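PDB 4CH7: siroheme decarboxylase from Hydrogenobacter thermophilus, which catalyses the decarboxylation of siroheme to 12,18-didecarboxysiroheme in the biosynthesis of heme d1. Local coordinates for residues 21-26 / 181-186. Residues are numbered along the deposited sequence; the frame is centred on the assembly and turned at random.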
loop_
_atom_site.group_PDB
_atom_site.type_symbol
_atom_site.label_atom_id
_atom_site.label_comp_id
_atom_site.label_asym_id
_atom_site.label_seq_id
_atom_site.Cartn_x
_atom_site.Cartn_y
_atom_site.Cartn_z
ATOM N N GLU A 21 -11.996 5.454 -25.033
ATOM C CA GLU A 21 -10.715 5.269 -25.708
ATOM C C GLU A 21 -9.649 6.200 -25.134
ATOM O O GLU A 21 -9.272 7.186 -25.770
ATOM C CB GLU A 21 -10.864 5.494 -27.217
ATOM C CG GLU A 21 -11.904 4.595 -27.879
ATOM C CD GLU A 21 -12.072 4.874 -29.361
ATOM O OE1 GLU A 21 -11.195 5.536 -29.951
ATOM O OE2 GLU A 21 -13.083 4.423 -29.934
ATOM N N PRO A 22 -9.143 5.873 -23.931
ATOM C CA PRO A 22 -8.187 6.730 -23.220
ATOM C C PRO A 22 -6.827 6.786 -23.903
ATOM O O PRO A 22 -6.138 7.796 -23.793
ATOM C CB PRO A 22 -8.069 6.056 -21.850
ATOM C CG PRO A 22 -8.383 4.612 -22.108
ATOM C CD PRO A 22 -9.431 4.630 -23.190
ATOM N N PHE A 23 -6.449 5.716 -24.595
ATOM C CA PHE A 23 -5.167 5.680 -25.287
ATOM C C PHE A 23 -5.216 6.442 -26.609
ATOM O O PHE A 23 -4.183 6.855 -27.135
ATOM C CB PHE A 23 -4.716 4.237 -25.509
ATOM C CG PHE A 23 -4.465 3.481 -24.235
ATOM C CD1 PHE A 23 -3.493 3.911 -23.341
ATOM C CD2 PHE A 23 -5.192 2.338 -23.936
ATOM C CE1 PHE A 23 -3.255 3.218 -22.160
ATOM C CE2 PHE A 23 -4.961 1.636 -22.761
ATOM C CZ PHE A 23 -3.991 2.078 -21.872
ATOM N N SER A 24 -6.418 6.621 -27.145
ATOM C CA SER A 24 -6.615 7.485 -28.302
ATOM C C SER A 24 -6.331 8.927 -27.884
ATOM O O SER A 24 -5.674 9.684 -28.605
ATOM C CB SER A 24 -8.046 7.349 -28.830
ATOM O OG SER A 24 -8.182 7.921 -30.116
ATOM N N VAL A 25 -6.819 9.286 -26.699
ATOM C CA VAL A 25 -6.604 10.613 -26.128
ATOM C C VAL A 25 -5.125 10.858 -25.815
ATOM O O VAL A 25 -4.582 11.907 -26.160
ATOM C CB VAL A 25 -7.442 10.815 -24.851
ATOM C CG1 VAL A 25 -7.143 12.163 -24.218
ATOM C CG2 VAL A 25 -8.921 10.694 -25.165
ATOM N N LEU A 26 -4.484 9.889 -25.163
ATOM C CA LEU A 26 -3.057 9.975 -24.860
ATOM C C LEU A 26 -2.229 10.061 -26.140
ATOM O O LEU A 26 -1.260 10.815 -26.211
ATOM C CB LEU A 26 -2.599 8.777 -24.024
ATOM C CG LEU A 26 -3.212 8.572 -22.638
ATOM C CD1 LEU A 26 -2.422 7.546 -21.839
ATOM C CD2 LEU A 26 -3.304 9.879 -21.883
ATOM N N GLY A 181 -6.978 -5.066 -11.329
ATOM C CA GLY A 181 -5.793 -5.669 -11.921
ATOM C C GLY A 181 -5.167 -4.868 -13.046
ATOM O O GLY A 181 -5.356 -3.656 -13.130
ATOM N N SER A 182 -4.415 -5.550 -13.907
ATOM C CA SER A 182 -3.748 -4.907 -15.036
ATOM C C SER A 182 -4.738 -4.244 -15.987
ATOM O O SER A 182 -5.665 -4.889 -16.474
ATOM C CB SER A 182 -2.908 -5.924 -15.813
ATOM O OG SER A 182 -1.766 -6.327 -15.083
ATOM N N PHE A 183 -4.531 -2.957 -16.249
ATOM C CA PHE A 183 -5.358 -2.228 -17.201
ATOM C C PHE A 183 -5.034 -2.713 -18.605
ATOM O O PHE A 183 -3.879 -2.644 -19.034
ATOM C CB PHE A 183 -5.096 -0.728 -17.087
ATOM C CG PHE A 183 -6.147 0.129 -17.736
ATOM C CD1 PHE A 183 -7.458 0.117 -17.268
ATOM C CD2 PHE A 183 -5.821 0.968 -18.792
ATOM C CE1 PHE A 183 -8.429 0.911 -17.856
ATOM C CE2 PHE A 183 -6.783 1.767 -19.386
ATOM C CZ PHE A 183 -8.092 1.740 -18.913
ATOM N N PRO A 184 -6.053 -3.217 -19.320
ATOM C CA PRO A 184 -5.854 -3.760 -20.667
ATOM C C PRO A 184 -5.229 -2.731 -21.602
ATOM O O PRO A 184 -5.693 -1.591 -21.653
ATOM C CB PRO A 184 -7.280 -4.076 -21.129
ATOM C CG PRO A 184 -8.069 -4.263 -19.864
ATOM C CD PRO A 184 -7.463 -3.290 -18.891
ATOM N N LEU A 185 -4.187 -3.126 -22.325
ATOM C CA LEU A 185 -3.563 -2.233 -23.289
ATOM C C LEU A 185 -4.231 -2.401 -24.647
ATOM O O LEU A 185 -3.636 -2.931 -25.587
ATOM C CB LEU A 185 -2.056 -2.482 -23.371
ATOM C CG LEU A 185 -1.298 -2.243 -22.063
ATOM C CD1 LEU A 185 0.207 -2.262 -22.272
ATOM C CD2 LEU A 185 -1.735 -0.936 -21.432
ATOM N N VAL A 186 -5.478 -1.946 -24.730
ATOM C CA VAL A 186 -6.279 -2.069 -25.942
ATOM C C VAL A 186 -7.007 -0.762 -26.234
ATOM O O VAL A 186 -6.980 0.168 -25.427
ATOM C CB VAL A 186 -7.307 -3.213 -25.822
ATOM C CG1 VAL A 186 -6.611 -4.562 -25.818
ATOM C CG2 VAL A 186 -8.147 -3.046 -24.567
#
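The carbonyl oxygen of Pro184 is approached from both segments: Val186 N gives it a weak hydrogen bond of 3.1 Å, closing an inverse gamma turn centred on Leu185, and Phe23 CE2 comes up at 3.5 Å. The next ring carbon, Phe23 CD2, lies 3.2 Å from Val186 O, which sits in the plane of the ring at its edge. Two carbonyls thus meet the slightly positive C-H rim of one phenylalanine, a worked example of an aromatic edge accommodating backbone oxygens. Phe23 reaches them from the first turn of helix 22-30, its CG beside the backbone N (chi1 -63°), on the loop side. Its tip enters an apolar cluster, where Phe23 CZ is 3.8 Å from Phe183 CD2. The centroids of the Phe23 and Phe183 rings are 5.8 Å apart and their planes are inclined at 56°, an oblique meeting. Leu185 CD2 also touches Phe23 CZ, at 3.8 Å, while Pro22 CG adds a looser contact at the edge of the other ring, 4.3 Å from Phe183 CE2. An alanine in place of Phe23 would remove the ring and would probably open a gap beside Phe183 and Leu185 and leave the two carbonyls without their C-H partners. Farther out, Leu38 of helix 34-47 touches Phe23, and Phe190 makes an edge-to-face pair with Phe183, whose backbone is hydrogen-bonded to Ile53. The contact joins the two helix-turn-helix domains, setting the start of a helix in the first against the loop between helices 170-179 and 191-196 of the second, in an Ahb/Nir-family fold that pairs such domains with AsnC-like ones.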